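Local coordinates for PLP-Dependent L-Arginine Hydroxylase MppP (Streptomyces wadayamensis, PDB 6C9B) that oxidises L-arginine as a PLP-dependent oxidase, giving 4-hydroxy-2-ketoarginine and 2-ketoarginine, on a dimer with the aminotransferase fold, at the interface of chains A and B. Coordinates in Å, arbitrary orientation; residue numbers count along the deposited sequence, not the author numbering. Chains: chain A/B, PLP-Dependent L-Arginine Hydroxylase MppP.

Contact 1: the interface of chains A and B. Residues chain A 88-89, 91-92, 229, 250; chain B 88-89, 92, 250.
The phenol OH of B:Tyr88 and the hydroxyl OG of A:Ser89 share water 2, which lies in the plane of the tyrosine ring, 2.7 Å from the B:Tyr88 OH, and also bonds to the backbone O of B:Ile250. Water 1 does the same with the chains exchanged, 2.7 Å from the OH of A:Tyr88 at the edge of its ring and bonded to B:Ser89 OG and A:Ile250 O. Each serine hydroxyl is gripped a second time from its own chain, since A:Val92 N donates to A:Ser89 OG at 3.0 Å with 160° at the hydrogen, at the start of helix 90-102. OG can do this because it stands between the backbone N and the carbonyl carbon (chi1 71°). Between the two waters the tyrosines lie antiparallel, the CB of B:Tyr88 3.7 Å from CG of A:Tyr88. The CG2 methyl of each valine packs against the partner ring near CD2. A:Lys229, extended beyond CG, runs across B:Tyr88 and brings NZ to the phenol OH in a weak bond of 3.4 Å; water 3 also connects the two. The paired tyrosines and their waters tie the two subunits together across the dimer two-fold.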
loop_
_atom_site.group_PDB
_atom_site.type_symbol
_atom_site.label_atom_id
_atom_site.label_comp_id
_atom_site.label_asym_id
_atom_site.label_seq_id
_atom_site.Cartn_x
_atom_site.Cartn_y
_atom_site.Cartn_z
ATOM N N TYR A 88 1.977 1.330 3.493
ATOM C CA TYR A 88 0.647 0.815 3.760
ATOM C C TYR A 88 0.676 -0.504 4.520
ATOM O O TYR A 88 -0.244 -0.799 5.294
ATOM C CB TYR A 88 -0.135 0.613 2.467
ATOM C CG TYR A 88 -0.324 1.848 1.639
ATOM C CD1 TYR A 88 -0.965 2.972 2.150
ATOM C CD2 TYR A 88 0.163 1.910 0.353
ATOM C CE1 TYR A 88 -1.141 4.091 1.405
ATOM C CE2 TYR A 88 -0.010 3.032 -0.414
ATOM C CZ TYR A 88 -0.663 4.130 0.118
ATOM O OH TYR A 88 -0.839 5.263 -0.630
ATOM N N SER A 89 1.670 -1.333 4.276
ATOM C CA SER A 89 1.764 -2.606 4.965
ATOM C C SER A 89 3.206 -3.066 4.913
ATOM O O SER A 89 4.010 -2.572 4.123
ATOM C CB SER A 89 0.868 -3.652 4.322
ATOM O OG SER A 89 1.438 -4.019 3.051
ATOM N N SER A 91 4.014 -5.952 3.743
ATOM C CA SER A 91 4.212 -6.566 2.421
ATOM C C SER A 91 4.498 -5.528 1.341
ATOM O O SER A 91 5.213 -5.828 0.380
ATOM C CB SER A 91 2.990 -7.402 2.031
ATOM O OG SER A 91 2.856 -8.507 2.906
ATOM N N VAL A 92 3.933 -4.319 1.458
ATOM C CA VAL A 92 4.326 -3.249 0.547
ATOM C C VAL A 92 5.790 -2.886 0.777
ATOM O O VAL A 92 6.564 -2.733 -0.183
ATOM C CB VAL A 92 3.393 -2.036 0.714
ATOM C CG1 VAL A 92 3.949 -0.862 -0.041
ATOM C CG2 VAL A 92 1.974 -2.395 0.228
ATOM N N LYS A 229 -3.013 -0.098 9.675
ATOM C CA LYS A 229 -1.665 -0.467 10.065
ATOM C C LYS A 229 -0.668 0.264 9.183
ATOM O O LYS A 229 -1.029 0.921 8.202
ATOM C CB LYS A 229 -1.460 -1.983 9.903
ATOM C CG LYS A 229 -1.680 -2.399 8.430
ATOM C CD LYS A 229 -1.861 -3.886 8.245
ATOM C CE LYS A 229 -2.165 -4.177 6.773
ATOM N NZ LYS A 229 -2.424 -5.614 6.544
ATOM N N ILE A 250 5.757 4.533 -5.239
ATOM C CA ILE A 250 4.540 3.869 -4.803
ATOM C C ILE A 250 3.670 4.782 -3.958
ATOM O O ILE A 250 2.454 4.759 -4.121
ATOM C CB ILE A 250 4.876 2.565 -4.064
ATOM C CG1 ILE A 250 5.538 1.584 -5.050
ATOM C CG2 ILE A 250 3.631 1.947 -3.433
ATOM C CD1 ILE A 250 5.952 0.297 -4.449
ATOM N N TYR B 88 -4.652 -1.110 -1.468
ATOM C CA TYR B 88 -4.404 0.045 -0.595
ATOM C C TYR B 88 -4.422 1.373 -1.343
ATOM O O TYR B 88 -4.756 2.411 -0.755
ATOM C CB TYR B 88 -3.061 -0.090 0.112
ATOM C CG TYR B 88 -2.889 -1.337 0.932
ATOM C CD1 TYR B 88 -3.734 -1.610 1.999
ATOM C CD2 TYR B 88 -1.866 -2.215 0.679
ATOM C CE1 TYR B 88 -3.565 -2.760 2.778
ATOM C CE2 TYR B 88 -1.672 -3.334 1.460
ATOM C CZ TYR B 88 -2.531 -3.598 2.501
ATOM O OH TYR B 88 -2.378 -4.710 3.266
ATOM N N SER B 89 -4.055 1.388 -2.614
ATOM C CA SER B 89 -4.034 2.626 -3.370
ATOM C C SER B 89 -3.994 2.268 -4.836
ATOM O O SER B 89 -3.681 1.131 -5.206
ATOM C CB SER B 89 -2.819 3.478 -3.049
ATOM O OG SER B 89 -1.658 2.816 -3.550
ATOM N N VAL B 92 -0.545 1.045 -5.688
ATOM C CA VAL B 92 -0.363 -0.384 -5.412
ATOM C C VAL B 92 -1.021 -1.223 -6.508
ATOM O O VAL B 92 -0.438 -2.209 -6.986
ATOM C CB VAL B 92 -0.902 -0.727 -4.011
ATOM C CG1 VAL B 92 -0.999 -2.242 -3.796
ATOM C CG2 VAL B 92 -0.021 -0.122 -2.932
ATOM N N ILE B 250 0.769 -9.527 -2.325
ATOM C CA ILE B 250 0.945 -8.227 -1.670
ATOM C C ILE B 250 -0.047 -8.028 -0.531
ATOM O O ILE B 250 0.308 -7.435 0.491
ATOM C CB ILE B 250 0.863 -7.087 -2.707
ATOM C CG1 ILE B 250 2.078 -7.190 -3.637
ATOM C CG2 ILE B 250 0.853 -5.698 -2.014
ATOM C CD1 ILE B 250 2.107 -6.221 -4.742
HETATM O O HOH W 1 0.017 4.940 -3.150
HETATM O O HOH W 2 -0.183 -6.163 2.695
HETATM O O HOH W 3 -4.512 -6.279 4.795
#

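Contact 2: the interface of chains A and B. Residues chain A 45, 225-226, 228, 261; chain B 49, 52, 255, 257-258.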
loop_
_atom_site.group_PDB
_atom_site.type_symbol
_atom_site.label_atom_id
_atom_site.label_comp_id
_atom_site.label_asym_id
_atom_site.label_seq_id
_atom_site.Cartn_x
_atom_site.Cartn_y
_atom_site.Cartn_z
ATOM N N LEU A 45 -12.216 8.514 17.591
ATOM C CA LEU A 45 -11.784 8.687 16.211
ATOM C C LEU A 45 -12.155 10.035 15.610
ATOM O O LEU A 45 -11.345 10.568 14.829
ATOM C CB LEU A 45 -12.337 7.542 15.349
ATOM C CG LEU A 45 -11.423 6.340 15.240
ATOM C CD1 LEU A 45 -12.136 5.188 14.555
ATOM C CD2 LEU A 45 -10.178 6.708 14.443
ATOM N N THR A 225 -7.088 -3.732 14.841
ATOM C CA THR A 225 -7.374 -2.411 14.301
ATOM C C THR A 225 -8.052 -2.471 12.936
ATOM O O THR A 225 -7.938 -1.523 12.157
ATOM C CB THR A 225 -6.080 -1.607 14.179
ATOM O OG1 THR A 225 -5.182 -2.324 13.327
ATOM C CG2 THR A 225 -5.427 -1.376 15.532
ATOM N N LEU A 226 -8.737 -3.564 12.613
ATOM C CA LEU A 226 -9.432 -3.694 11.330
ATOM C C LEU A 226 -8.463 -3.510 10.174
ATOM O O LEU A 226 -8.814 -2.948 9.125
ATOM C CB LEU A 226 -10.600 -2.711 11.204
ATOM C CG LEU A 226 -11.669 -2.897 12.287
ATOM C CD1 LEU A 226 -12.704 -1.813 12.177
ATOM C CD2 LEU A 226 -12.315 -4.294 12.202
ATOM N N LEU A 228 -5.984 -1.608 9.899
ATOM C CA LEU A 228 -5.419 -0.269 9.827
ATOM C C LEU A 228 -4.041 -0.325 10.471
ATOM O O LEU A 228 -3.907 -0.605 11.675
ATOM C CB LEU A 228 -6.325 0.730 10.541
ATOM C CG LEU A 228 -7.720 0.830 9.929
ATOM C CD1 LEU A 228 -8.648 1.581 10.869
ATOM C CD2 LEU A 228 -7.663 1.534 8.578
ATOM N N LEU A 261 -3.624 6.679 15.026
ATOM C CA LEU A 261 -4.128 5.473 15.665
ATOM C C LEU A 261 -2.987 4.614 16.198
ATOM O O LEU A 261 -3.062 4.086 17.310
ATOM C CB LEU A 261 -4.979 4.692 14.657
ATOM C CG LEU A 261 -5.986 3.660 15.130
ATOM C CD1 LEU A 261 -7.112 4.366 15.852
ATOM C CD2 LEU A 261 -6.528 2.886 13.935
ATOM N N TRP B 49 -16.989 1.459 12.785
ATOM C CA TRP B 49 -16.022 0.496 13.315
ATOM C C TRP B 49 -16.731 -0.756 13.823
ATOM O O TRP B 49 -16.380 -1.888 13.464
ATOM C CB TRP B 49 -15.210 1.139 14.434
ATOM C CG TRP B 49 -14.035 0.294 14.884
ATOM C CD1 TRP B 49 -14.105 -0.894 15.549
ATOM C CD2 TRP B 49 -12.635 0.565 14.700
ATOM N NE1 TRP B 49 -12.851 -1.377 15.791
ATOM C CE2 TRP B 49 -11.927 -0.512 15.269
ATOM C CE3 TRP B 49 -11.909 1.602 14.108
ATOM C CZ2 TRP B 49 -10.532 -0.575 15.271
ATOM C CZ3 TRP B 49 -10.519 1.520 14.097
ATOM C CH2 TRP B 49 -9.853 0.454 14.686
ATOM N N SER B 52 -17.940 -2.799 10.978
ATOM C CA SER B 52 -16.815 -3.506 10.368
ATOM C C SER B 52 -16.341 -4.705 11.191
ATOM O O SER B 52 -15.821 -5.675 10.624
ATOM C CB SER B 52 -15.665 -2.526 10.177
ATOM O OG SER B 52 -16.031 -1.510 9.276
ATOM N N SER B 255 -8.938 -2.589 4.597
ATOM C CA SER B 255 -9.669 -2.523 5.851
ATOM C C SER B 255 -11.165 -2.410 5.588
ATOM O O SER B 255 -11.587 -1.573 4.773
ATOM C CB SER B 255 -9.208 -1.318 6.661
ATOM O OG SER B 255 -10.101 -1.070 7.745
ATOM N N LEU B 257 -13.150 -0.882 7.459
ATOM C CA LEU B 257 -13.530 0.478 7.828
ATOM C C LEU B 257 -13.349 1.432 6.657
ATOM O O LEU B 257 -14.163 2.342 6.458
ATOM C CB LEU B 257 -12.710 0.960 9.025
ATOM C CG LEU B 257 -13.168 2.326 9.564
ATOM C CD1 LEU B 257 -14.484 2.190 10.289
ATOM C CD2 LEU B 257 -12.143 2.934 10.506
ATOM N N ILE B 258 -12.278 1.253 5.877
ATOM C CA ILE B 258 -12.074 2.100 4.709
ATOM C C ILE B 258 -13.143 1.833 3.663
ATOM O O ILE B 258 -13.673 2.765 3.051
ATOM C CB ILE B 258 -10.651 1.898 4.159
ATOM C CG1 ILE B 258 -9.647 2.442 5.149
ATOM C CG2 ILE B 258 -10.488 2.544 2.777
ATOM C CD1 ILE B 258 -8.206 2.163 4.778
#
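B:Ser255 OG donates a hydrogen bond to the backbone O of A:Leu226 at 2.7 Å, meeting the carbonyl at a C=O...donor angle of 153° and tilted 17° from its plane. OG points there because it is anti to its own backbone N (chi1 167°), and it also accepts from B:Leu257 N in the first turn of helix 256-291. On the other chain, A:Thr225 OG1 donates to A:Leu228 O at 2.7 Å, bracing the loop that presents both leucines.

The CH-pi contact belongs to A:Leu226, whose CD1 methyl sits over the middle of the B:Trp49 indole, 3.4 Å from the centroid of the five-membered ring.

Apolar packing completes the patch. A:Leu45 CD1 comes to B:Trp49 CE3 at 3.6 Å, while A:Leu261 meets the indole end on near CH2. A:Leu228 splits its branches: CD1 touches CZ3 of B:Trp49 and, at 3.8 Å, CD2 of B:Leu257, whereas CD2 lies against B:Ser255 and the CD1 of B:Ile258. The site sits where a chain A loop, between strands 213-218 and 231-235, meets chain B helices 45-54 and 256-291; chain A helices 45-54 and 256-292 flank the indole from its other side and at its tip.

Contact 3: the interface of chains A and B. Residues chain A 49, 52-53, 257; chain B 34, 224-226.
A:Trp49 of helix 45-54 reaches across the dimer interface of this aminotransferase-fold enzyme to B:Leu226, in the loop that follows the PLP-bearing B:Lys221. From CB its CG is anti to the backbone N (chi1 -170°), which directs the indole toward chain B. CG and CD1 are the first ring atoms to meet the CD1 methyl of B:Leu226, which stands 3.4 Å above the ring plane over its centre in a CH-pi contact; CD2 is 3.5 Å from that methyl. At NE1 the surroundings change. The N-H bonds to water 4 at 3.0 Å, with 147° at the hydrogen, and B:Leu34 CD1 comes over the opposite face at the NE1 rim, so the indole lies between two leucine methyls. Water 4 passes the link on to B:Pro224 O at 2.8 Å and to the carboxylate OE1 of A:Glu53. Farther out, CZ2 lies 3.8 Å from CA of B:Thr225, and B:Pro224 O lies in the indole plane at this edge. A:Glu53, extended beyond CG, lays its CG against the CD2 of B:Leu226. Its OE1 also takes water 5 at 2.7 Å, which bonds to the backbone N of B:Leu34. A:Ser52 CB closes on the CD1 of B:Leu226 from its other side at 3.6 Å.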
loop_
_atom_site.group_PDB
_atom_site.type_symbol
_atom_site.label_atom_id
_atom_site.label_comp_id
_atom_site.label_asym_id
_atom_site.label_seq_id
_atom_site.Cartn_x
_atom_site.Cartn_y
_atom_site.Cartn_z
ATOM N N TRP A 49 -9.439 12.390 13.875
ATOM C CA TRP A 49 -9.635 12.937 12.533
ATOM C C TRP A 49 -9.351 14.432 12.504
ATOM O O TRP A 49 -8.625 14.926 11.641
ATOM C CB TRP A 49 -11.064 12.647 12.057
ATOM C CG TRP A 49 -11.276 12.967 10.610
ATOM C CD1 TRP A 49 -11.265 14.197 10.030
ATOM C CD2 TRP A 49 -11.500 12.025 9.555
ATOM N NE1 TRP A 49 -11.463 14.085 8.673
ATOM C CE2 TRP A 49 -11.620 12.763 8.358
ATOM C CE3 TRP A 49 -11.623 10.643 9.514
ATOM C CZ2 TRP A 49 -11.850 12.159 7.118
ATOM C CZ3 TRP A 49 -11.844 10.030 8.272
ATOM C CH2 TRP A 49 -11.965 10.795 7.101
ATOM N N SER A 52 -5.717 15.094 12.658
ATOM C CA SER A 52 -5.032 14.758 11.406
ATOM C C SER A 52 -5.284 15.792 10.319
ATOM O O SER A 52 -4.447 15.965 9.420
ATOM C CB SER A 52 -5.485 13.378 10.932
ATOM O OG SER A 52 -5.197 12.390 11.887
ATOM N N GLU A 53 -6.422 16.480 10.362
ATOM C CA GLU A 53 -6.647 17.591 9.452
ATOM C C GLU A 53 -5.813 18.801 9.822
ATOM O O GLU A 53 -5.446 19.589 8.943
ATOM C CB GLU A 53 -8.116 18.021 9.440
ATOM C CG GLU A 53 -9.085 17.034 8.934
ATOM C CD GLU A 53 -10.525 17.540 9.032
ATOM O OE1 GLU A 53 -11.182 17.695 7.980
ATOM O OE2 GLU A 53 -10.994 17.789 10.165
ATOM N N LEU A 257 -4.384 9.676 9.929
ATOM C CA LEU A 257 -5.282 9.067 10.894
ATOM C C LEU A 257 -4.738 7.729 11.355
ATOM O O LEU A 257 -4.847 7.383 12.527
ATOM C CB LEU A 257 -6.677 8.905 10.295
ATOM C CG LEU A 257 -7.733 8.405 11.270
ATOM C CD1 LEU A 257 -8.044 9.484 12.296
ATOM C CD2 LEU A 257 -9.008 7.999 10.582
ATOM N N LEU B 34 -14.129 19.232 5.191
ATOM C CA LEU B 34 -15.285 18.368 5.009
ATOM C C LEU B 34 -16.552 19.198 4.872
ATOM O O LEU B 34 -16.716 20.217 5.548
ATOM C CB LEU B 34 -15.454 17.455 6.215
ATOM C CG LEU B 34 -14.342 16.434 6.435
ATOM C CD1 LEU B 34 -14.333 15.925 7.858
ATOM C CD2 LEU B 34 -14.496 15.304 5.467
ATOM N N PRO B 224 -11.910 14.573 0.776
ATOM C CA PRO B 224 -10.884 14.787 1.815
ATOM C C PRO B 224 -11.001 13.781 2.953
ATOM O O PRO B 224 -11.472 14.057 4.062
ATOM C CB PRO B 224 -11.161 16.217 2.282
ATOM C CG PRO B 224 -12.605 16.406 2.052
ATOM C CD PRO B 224 -12.973 15.601 0.846
ATOM N N THR B 225 -10.491 12.580 2.683
ATOM C CA THR B 225 -10.569 11.459 3.606
ATOM C C THR B 225 -9.221 11.118 4.244
ATOM O O THR B 225 -9.030 9.991 4.721
ATOM C CB THR B 225 -11.100 10.228 2.898
ATOM O OG1 THR B 225 -10.209 9.904 1.824
ATOM C CG2 THR B 225 -12.498 10.455 2.329
ATOM N N LEU B 226 -8.313 12.087 4.328
ATOM C CA LEU B 226 -7.024 11.895 5.006
ATOM C C LEU B 226 -6.302 10.709 4.400
ATOM O O LEU B 226 -5.669 9.925 5.104
ATOM C CB LEU B 226 -7.183 11.693 6.517
ATOM C CG LEU B 226 -7.937 12.806 7.255
ATOM C CD1 LEU B 226 -8.149 12.405 8.680
ATOM C CD2 LEU B 226 -7.164 14.103 7.173
HETATM O O HOH W 4 -10.783 15.666 6.207
HETATM O O HOH W 5 -13.192 19.462 7.761
#

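Contact 4: the interface of chains A and B. Residues chain A 57, 252; chain B 12, 15-16, 19, 27, 29, 31.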
loop_
_atom_site.group_PDB
_atom_site.type_symbol
_atom_site.label_atom_id
_atom_site.label_comp_id
_atom_site.label_asym_id
_atom_site.label_seq_id
_atom_site.Cartn_x
_atom_site.Cartn_y
_atom_site.Cartn_z
ATOM N N VAL A 57 1.534 16.351 9.084
ATOM C CA VAL A 57 1.644 14.897 9.169
ATOM C C VAL A 57 2.997 14.488 9.742
ATOM O O VAL A 57 3.096 13.463 10.427
ATOM C CB VAL A 57 1.381 14.235 7.797
ATOM C CG1 VAL A 57 2.384 14.707 6.750
ATOM C CG2 VAL A 57 1.407 12.709 7.929
ATOM N N LEU A 252 3.113 8.618 -1.370
ATOM C CA LEU A 252 3.456 9.881 -0.725
ATOM C C LEU A 252 3.599 9.700 0.783
ATOM O O LEU A 252 4.281 10.498 1.442
ATOM C CB LEU A 252 2.359 10.900 -1.029
ATOM C CG LEU A 252 2.486 12.345 -0.532
ATOM C CD1 LEU A 252 3.703 13.049 -1.115
ATOM C CD2 LEU A 252 1.199 13.097 -0.870
ATOM N N THR B 12 6.650 13.068 -6.846
ATOM C CA THR B 12 6.335 12.786 -5.449
ATOM C C THR B 12 7.381 13.389 -4.517
ATOM O O THR B 12 7.048 13.884 -3.436
ATOM C CB THR B 12 6.209 11.271 -5.255
ATOM O OG1 THR B 12 5.143 10.797 -6.088
ATOM C CG2 THR B 12 5.919 10.888 -3.780
ATOM N N GLU B 15 6.596 16.736 -3.971
ATOM C CA GLU B 15 5.438 16.848 -3.094
ATOM C C GLU B 15 5.808 16.654 -1.624
ATOM O O GLU B 15 5.137 17.215 -0.760
ATOM C CB GLU B 15 4.352 15.858 -3.527
ATOM C CG GLU B 15 3.807 16.177 -4.933
ATOM C CD GLU B 15 2.774 15.177 -5.454
ATOM O OE1 GLU B 15 2.619 14.083 -4.886
ATOM O OE2 GLU B 15 2.091 15.506 -6.438
ATOM N N TYR B 16 6.858 15.879 -1.307
ATOM C CA TYR B 16 7.267 15.737 0.094
ATOM C C TYR B 16 7.563 17.094 0.716
ATOM O O TYR B 16 7.320 17.312 1.912
ATOM C CB TYR B 16 8.516 14.847 0.223
ATOM C CG TYR B 16 8.292 13.393 -0.123
ATOM C CD1 TYR B 16 7.114 12.759 0.225
ATOM C CD2 TYR B 16 9.263 12.654 -0.799
ATOM C CE1 TYR B 16 6.889 11.422 -0.085
ATOM C CE2 TYR B 16 9.047 11.314 -1.127
ATOM C CZ TYR B 16 7.853 10.705 -0.771
ATOM O OH TYR B 16 7.602 9.380 -1.093
ATOM N N LEU B 19 4.339 18.841 2.230
ATOM C CA LEU B 19 3.334 18.134 3.024
ATOM C C LEU B 19 3.040 18.811 4.351
ATOM O O LEU B 19 1.942 18.651 4.894
ATOM C CB LEU B 19 3.788 16.706 3.301
ATOM C CG LEU B 19 3.487 15.637 2.265
ATOM C CD1 LEU B 19 3.982 14.305 2.808
ATOM C CD2 LEU B 19 2.002 15.581 1.952
ATOM N N ASP B 27 0.675 18.567 -3.953
ATOM C CA ASP B 27 0.127 17.247 -4.235
ATOM C C ASP B 27 -1.368 17.352 -4.522
ATOM O O ASP B 27 -2.058 18.285 -4.097
ATOM C CB ASP B 27 0.368 16.272 -3.088
ATOM C CG ASP B 27 -0.375 16.667 -1.856
ATOM O OD1 ASP B 27 -1.626 16.583 -1.869
ATOM O OD2 ASP B 27 0.304 17.049 -0.882
ATOM N N HIS B 29 -3.886 15.448 -3.634
ATOM C CA HIS B 29 -4.843 14.890 -2.698
ATOM C C HIS B 29 -5.839 15.956 -2.251
ATOM O O HIS B 29 -5.577 17.163 -2.315
ATOM C CB HIS B 29 -4.132 14.328 -1.473
ATOM C CG HIS B 29 -3.210 13.192 -1.795
ATOM N ND1 HIS B 29 -2.777 12.294 -0.846
ATOM C CD2 HIS B 29 -2.630 12.817 -2.961
ATOM C CE1 HIS B 29 -1.976 11.407 -1.413
ATOM N NE2 HIS B 29 -1.876 11.698 -2.697
ATOM N N ARG B 31 -7.603 18.127 0.320
ATOM C CA ARG B 31 -7.314 18.654 1.642
ATOM C C ARG B 31 -8.244 19.807 2.034
ATOM O O ARG B 31 -7.987 20.477 3.043
ATOM C CB ARG B 31 -5.829 19.064 1.707
ATOM C CG ARG B 31 -4.852 17.902 1.293
ATOM C CD ARG B 31 -3.367 18.254 1.409
ATOM N NE ARG B 31 -2.519 17.167 0.888
ATOM C CZ ARG B 31 -2.205 16.068 1.573
ATOM N NH1 ARG B 31 -2.664 15.887 2.807
ATOM N NH2 ARG B 31 -1.432 15.144 1.023
HETATM O O HOH W 6 0.546 17.872 6.889
#
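A:Leu252 carries its CG anti to the backbone N (chi1 -177°), which sends its two methyl branches into chain B among residues of the active-site pocket of this aminotransferase-fold enzyme; B:Thr12, B:Glu15, B:Asp27 and B:His29 line the site of the product 4-hydroxy-2-ketoarginine. For B:His29, CG lies anti to the carbonyl carbon (chi1 -63°), and the imidazole turns one face to the leucine. The CD2 methyl of A:Leu252 stands 3.6 Å above that ring, offset toward the rim near CE1, in a CH-pi contact. A:Leu252 CD2 also meets B:Leu19 CD2 at 3.8 Å, the two leucines lying antiparallel. The same methyl lies in the guanidinium plane of B:Arg31, facing NH2 end on. The other branch packs A:Leu252 CD1 against CD1 of B:Tyr16 at 3.7 Å. It also touches CB of B:Glu15.

B:Asp27, whose CB also touches the CD2 methyl, takes two donors on OD1. B:Arg31 NE reaches the syn lone pair at 3.0 Å as a salt bridge close to the guanidinium plane, and B:His29 N uses the anti lone pair at 3.1 Å. The pair of bonds fixes the carboxylate and the arginine beside the leucine. At the margin, water 6 bridges A:Val57 N, 2.8 Å away, to B:Leu19 O.

The whole interface is two-fold symmetric, but residues 12-19 of contact 4 are modelled in chain B and not in chain A. Contacts 2 and 3, about 14 Å apart between C-alpha centres, are in part symmetry counterparts: B:Trp49 meets A:Leu226 in one, A:Trp49 meets B:Leu226 in the other. Contact 1 is about 15 Å from contact 2 and 17 Å from contact 4, while contact 4 is about 13 Å from contact 3. The end of helix 243-250 and the loop after it supply Ile250 of both chains to contact 1, A:Leu252 to contact 4 and B:Ser255 to contact 2; this stretch may couple the dimer contacts to the neighbouring subunit's pocket.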